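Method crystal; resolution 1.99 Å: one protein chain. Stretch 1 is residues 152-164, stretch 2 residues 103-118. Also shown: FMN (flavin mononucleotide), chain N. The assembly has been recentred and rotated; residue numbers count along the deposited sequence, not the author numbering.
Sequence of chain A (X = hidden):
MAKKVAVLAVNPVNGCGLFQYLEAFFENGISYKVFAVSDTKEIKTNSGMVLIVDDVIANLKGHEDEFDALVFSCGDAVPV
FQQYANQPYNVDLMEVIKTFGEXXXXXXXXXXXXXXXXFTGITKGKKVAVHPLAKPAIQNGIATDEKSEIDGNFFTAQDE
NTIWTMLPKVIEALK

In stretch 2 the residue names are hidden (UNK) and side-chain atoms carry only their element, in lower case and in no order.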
# COMPACT_ATOMS: atom_id res chain seq x y z
N GLY A 152 23.89 0.35 11.91
CA GLY A 152 24.59 -0.81 11.40
C GLY A 152 23.82 -1.33 10.21
O GLY A 152 23.57 -0.58 9.27
N ASN A 153 23.42 -2.59 10.26
CA ASN A 153 22.63 -3.19 9.18
C ASN A 153 21.12 -3.03 9.34
O ASN A 153 20.36 -3.52 8.51
CB ASN A 153 22.99 -4.67 9.02
CG ASN A 153 24.46 -4.88 8.80
OD1 ASN A 153 25.11 -4.14 8.04
ND2 ASN A 153 25.01 -5.89 9.46
N PHE A 154 20.69 -2.31 10.38
CA PHE A 154 19.28 -2.18 10.71
C PHE A 154 18.67 -0.87 10.26
O PHE A 154 19.13 0.20 10.63
CB PHE A 154 19.04 -2.39 12.22
CG PHE A 154 19.35 -3.77 12.68
CD1 PHE A 154 18.37 -4.76 12.66
CD2 PHE A 154 20.63 -4.09 13.12
CE1 PHE A 154 18.67 -6.07 13.05
CE2 PHE A 154 20.93 -5.40 13.55
CZ PHE A 154 19.96 -6.38 13.50
N PHE A 155 17.60 -0.98 9.48
CA PHE A 155 16.86 0.16 8.95
C PHE A 155 15.42 -0.06 9.42
O PHE A 155 14.69 -0.85 8.83
CB PHE A 155 16.92 0.16 7.41
CG PHE A 155 18.31 0.39 6.85
CD1 PHE A 155 18.59 1.54 6.10
CD2 PHE A 155 19.33 -0.53 7.07
CE1 PHE A 155 19.88 1.77 5.59
CE2 PHE A 155 20.63 -0.30 6.55
CZ PHE A 155 20.89 0.85 5.81
N THR A 156 15.02 0.61 10.50
CA THR A 156 13.71 0.37 11.06
C THR A 156 12.93 1.67 11.19
O THR A 156 13.51 2.73 11.45
CB THR A 156 13.77 -0.37 12.42
OG1 THR A 156 14.47 0.43 13.39
CG2 THR A 156 14.50 -1.69 12.27
N ALA A 157 11.63 1.58 10.97
CA ALA A 157 10.74 2.73 11.10
C ALA A 157 9.68 2.41 12.15
O ALA A 157 9.27 1.26 12.30
CB ALA A 157 10.10 3.04 9.76
N GLN A 158 9.27 3.44 12.88
CA GLN A 158 8.28 3.31 13.92
C GLN A 158 6.99 2.65 13.40
O GLN A 158 6.45 1.73 14.04
CB GLN A 158 7.97 4.69 14.49
CG GLN A 158 7.21 4.66 15.79
CD GLN A 158 7.03 6.02 16.40
OE1 GLN A 158 6.03 6.70 16.13
NE2 GLN A 158 7.97 6.42 17.25
N ASP A 159 6.51 3.07 12.24
CA ASP A 159 5.35 2.40 11.62
C ASP A 159 5.18 2.78 10.15
O ASP A 159 6.08 3.42 9.58
CB ASP A 159 4.08 2.65 12.42
CG ASP A 159 3.77 4.09 12.54
OD1 ASP A 159 4.09 4.84 11.61
OD2 ASP A 159 3.20 4.50 13.58
N GLU A 160 4.04 2.41 9.55
CA GLU A 160 3.83 2.60 8.11
C GLU A 160 3.87 4.08 7.77
O GLU A 160 4.26 4.46 6.68
CB GLU A 160 2.48 2.01 7.65
CG GLU A 160 2.43 0.48 7.67
CD GLU A 160 2.17 -0.11 9.08
OE1 GLU A 160 2.27 -1.37 9.24
OE2 GLU A 160 1.88 0.68 10.02
N ASN A 161 3.46 4.94 8.70
CA ASN A 161 3.49 6.36 8.37
C ASN A 161 4.84 7.05 8.53
O ASN A 161 4.97 8.21 8.19
CB ASN A 161 2.42 7.14 9.11
CG ASN A 161 2.20 6.64 10.47
OD1 ASN A 161 2.97 6.98 11.38
ND2 ASN A 161 1.15 5.80 10.67
N THR A 162 5.85 6.34 9.04
CA THR A 162 7.20 6.93 9.09
C THR A 162 8.22 6.25 8.15
O THR A 162 9.43 6.59 8.14
CB THR A 162 7.76 6.94 10.51
OG1 THR A 162 7.91 5.60 10.99
CG2 THR A 162 6.86 7.71 11.45
N ILE A 163 7.75 5.27 7.38
CA ILE A 163 8.61 4.58 6.43
C ILE A 163 9.31 5.59 5.49
O ILE A 163 10.52 5.49 5.25
CB ILE A 163 7.86 3.50 5.63
CG1 ILE A 163 7.56 2.30 6.54
CG2 ILE A 163 8.72 3.01 4.42
CD1 ILE A 163 6.54 1.31 5.97
N TRP A 164 8.54 6.59 5.03
CA TRP A 164 9.05 7.65 4.16
C TRP A 164 10.33 8.29 4.70
O TRP A 164 11.14 8.76 3.91
CB TRP A 164 7.99 8.74 3.91
CG TRP A 164 7.73 9.67 5.08
CD1 TRP A 164 6.88 9.47 6.10
CD2 TRP A 164 8.35 10.95 5.32
NE1 TRP A 164 6.90 10.54 6.97
CE2 TRP A 164 7.80 11.47 6.50
CE3 TRP A 164 9.32 11.71 4.63
CZ2 TRP A 164 8.19 12.70 7.03
CZ3 TRP A 164 9.70 12.95 5.15
CH2 TRP A 164 9.14 13.43 6.34
N UNK A 103 24.23 -13.56 9.22
CA UNK A 103 25.03 -13.48 8.00
C UNK A 103 25.31 -12.06 7.56
O UNK A 103 25.79 -11.83 6.45
c UNK A 103 23.71 -18.08 6.21
c UNK A 103 24.42 -14.32 6.86
n UNK A 103 24.17 -18.98 5.10
c UNK A 103 24.43 -15.81 7.11
c UNK A 103 23.84 -16.58 5.91
N UNK A 104 24.98 -11.10 8.42
CA UNK A 104 25.30 -9.69 8.17
C UNK A 104 24.49 -9.03 7.07
O UNK A 104 24.94 -8.04 6.47
N UNK A 105 23.29 -9.54 6.81
CA UNK A 105 22.43 -8.97 5.76
C UNK A 105 21.75 -7.71 6.24
O UNK A 105 21.63 -7.48 7.44
c UNK A 105 21.42 -10.00 5.27
n UNK A 105 23.83 -12.60 1.88
c UNK A 105 23.22 -12.74 3.24
c UNK A 105 22.01 -11.38 4.97
c UNK A 105 22.76 -11.36 3.65
N UNK A 106 21.32 -6.86 5.31
CA UNK A 106 20.60 -5.67 5.66
C UNK A 106 19.18 -6.03 6.17
O UNK A 106 18.45 -6.75 5.50
se UNK A 106 19.90 -2.44 2.95
c UNK A 106 19.77 -3.49 4.62
c UNK A 106 20.66 -3.82 1.77
c UNK A 106 20.55 -4.76 4.45
N UNK A 107 18.84 -5.54 7.37
CA UNK A 107 17.58 -5.87 8.05
C UNK A 107 16.71 -4.62 8.07
O UNK A 107 17.08 -3.60 8.65
c UNK A 107 17.81 -6.35 9.49
se UNK A 107 18.56 -8.96 8.62
c UNK A 107 18.88 -7.38 9.68
c UNK A 107 17.04 -9.73 9.59
N UNK A 108 15.55 -4.74 7.43
CA UNK A 108 14.65 -3.62 7.18
C UNK A 108 13.24 -3.98 7.70
O UNK A 108 12.73 -5.07 7.45
c UNK A 108 16.08 -3.28 3.62
c UNK A 108 15.89 -2.86 5.08
c UNK A 108 14.53 -3.28 5.67
c UNK A 108 13.46 -2.18 5.44
N UNK A 109 12.63 -3.07 8.45
CA UNK A 109 11.29 -3.34 8.93
C UNK A 109 10.72 -2.13 9.62
O UNK A 109 11.42 -1.14 9.86
N UNK A 110 9.42 -2.21 9.90
CA UNK A 110 8.70 -1.13 10.53
C UNK A 110 7.68 -1.70 11.51
O UNK A 110 7.45 -2.92 11.55
c UNK A 110 6.87 -0.93 8.76
c UNK A 110 5.54 -0.89 8.98
n UNK A 110 7.05 -1.75 7.66
n UNK A 110 4.94 -1.68 8.02
c UNK A 110 8.01 -0.26 9.47
c UNK A 110 5.88 -2.18 7.24
N UNK A 111 7.07 -0.79 12.28
CA UNK A 111 6.03 -1.10 13.26
C UNK A 111 6.58 -2.10 14.30
O UNK A 111 7.47 -1.72 15.06
s UNK A 111 3.27 -1.36 13.68
c UNK A 111 4.71 -1.50 12.58
N UNK A 112 6.11 -3.34 14.35
CA UNK A 112 6.70 -4.30 15.32
C UNK A 112 7.85 -5.13 14.74
O UNK A 112 8.33 -6.07 15.39
c UNK A 112 5.60 -5.23 15.95
N UNK A 113 8.31 -4.78 13.53
CA UNK A 113 9.45 -5.43 12.89
C UNK A 113 10.69 -5.50 13.76
O UNK A 113 11.35 -6.55 13.83
N UNK A 114 11.02 -4.40 14.43
CA UNK A 114 12.21 -4.36 15.30
C UNK A 114 12.07 -5.36 16.45
O UNK A 114 13.08 -5.91 16.95
c UNK A 114 12.41 -2.97 15.86
N UNK A 115 10.83 -5.61 16.87
CA UNK A 115 10.58 -6.57 17.95
C UNK A 115 10.81 -7.99 17.46
O UNK A 115 11.42 -8.80 18.16
c UNK A 115 9.18 -6.40 18.51
se UNK A 115 6.99 -7.27 20.14
c UNK A 115 8.90 -7.26 19.74
c UNK A 115 6.22 -8.25 18.61
N UNK A 116 10.33 -8.28 16.26
CA UNK A 116 10.58 -9.59 15.64
C UNK A 116 12.10 -9.84 15.55
O UNK A 116 12.59 -10.94 15.83
c UNK A 116 7.85 -12.39 13.90
c UNK A 116 9.90 -9.68 14.27
c UNK A 116 8.38 -9.56 14.36
se UNK A 116 7.61 -11.12 15.30
N UNK A 117 12.84 -8.81 15.13
CA UNK A 117 14.29 -8.86 15.09
C UNK A 117 14.85 -9.11 16.50
O UNK A 117 15.68 -10.01 16.67
c UNK A 117 14.12 -8.37 12.20
c UNK A 117 13.82 -8.14 10.82
c UNK A 117 14.88 -7.56 14.48
c UNK A 117 14.67 -6.05 12.46
c UNK A 117 14.38 -5.81 11.10
c UNK A 117 14.53 -7.33 13.02
c UNK A 117 13.95 -6.86 10.28
N UNK A 118 14.38 -8.34 17.49
CA UNK A 118 14.87 -8.43 18.85
C UNK A 118 14.76 -9.84 19.41
O UNK A 118 15.70 -10.33 20.05
c UNK A 118 14.56 -7.62 21.28
o UNK A 118 14.47 -6.68 22.08
o UNK A 118 14.95 -8.73 21.70
c UNK A 118 14.15 -7.44 19.79
N1 FMN N . 5.05 10.73 2.85
C2 FMN N . 4.22 9.70 3.23
O2 FMN N . 4.09 8.73 2.47
N3 FMN N . 3.54 9.77 4.43
C4 FMN N . 3.69 10.88 5.26
O4 FMN N . 3.12 10.91 6.37
C4A FMN N . 4.53 11.92 4.88
N5 FMN N . 4.70 13.02 5.70
C5A FMN N . 5.54 14.04 5.29
C6 FMN N . 5.71 15.15 6.11
C7 FMN N . 6.55 16.19 5.74
C7M FMN N . 7.20 16.96 6.86
C8 FMN N . 7.22 16.13 4.50
C8M FMN N . 7.40 17.43 3.74
C9 FMN N . 7.06 15.00 3.71
C9A FMN N . 6.22 13.96 4.08
N10 FMN N . 6.06 12.85 3.25
C10 FMN N . 5.22 11.84 3.66
C1' FMN N . 7.20 12.41 2.37
C2' FMN N . 7.05 12.72 0.89
O2' FMN N . 6.33 11.68 0.25
C3' FMN N . 8.44 12.88 0.27
O3' FMN N . 9.12 13.93 0.93
C4' FMN N . 8.41 13.15 -1.23
O4' FMN N . 8.35 11.95 -1.97

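Position 103 carries four carbons in a row ending in nitrogen, out of reach of stretch 1: K103, a lysine suited to an exposed site just past a helix. Position 104 has no side-chain atoms and a positive phi of 72°, which favours glycine: G104. Position 105 again has four carbons and a terminal nitrogen, directed away from stretch 1; K105 sends its amine to a partner elsewhere in the structure.

Position 106 shows two carbons, selenium and a carbon, unbranched: selenomethionine, M106. Its CG lies 3.8 Å from F155 CE2 and its SE 4.6 Å from the F155 ring centroid, a flexible, polarizable chain against an aromatic ring. Position 107 has the same atoms on the sheet face shared with F154, its CB 3.6 Å from F154 CD1; M107's flexible chain fills buried space there. Position 108 has four carbons forked at the first, one arm two carbons long: I108, a beta-branched residue well suited to a strand, with CG1 4.0 Å from F155 CB.

Position 109 has no side chain. G109 places none on the face that carries T156, where the helix packs. Position 110 has one carbon, then a five-membered ring of three carbons and two nitrogens: H110. NE2 donates to E160 OE1 at 3.0 Å, ND1 is satisfied elsewhere, and I163 CD1 sits 3.6 Å from the ring centroid, over its face. Imidazole offers polar edges and a packing face together.

Position 111 has a carbon and one sulfur: C111, small enough for a buried site, its CB 4.1 Å from E160 OE1. Position 112 has one carbon pointing away; A112 is the N-cap. Position 113 has none; on G113 a CB would clash with H110 O, 2.9 Å away. Position 114 has one carbon, 4.3 Å from T156 CG2: A114, compact where helix faces strand. Positions 115 and 116 show the unbranched selenium chain, M115 and M116, apolar helix residues beyond reach of stretch 1. Position 117 is one carbon and a six-carbon ring, F117, whose CD2 lies 3.9 Å from F154 CD1. Position 118 has two carbons, the second bearing two oxygens: D118, its buried carboxylate satisfied through OD2 elsewhere.

The contact is a parallel strand pair. M107 N donates to N153 O, F155 N to M107 O, G109 N to F155 O and A157 N to G109 O; a weak bond from C111 N to A157 O follows. F154 and T156 meet the helix through F117 and A114, while H110 ties down the segment after the strand, through E160 and I163.

Stretch 2, residues 103-118: KGKMMIGHCAGAMMFD
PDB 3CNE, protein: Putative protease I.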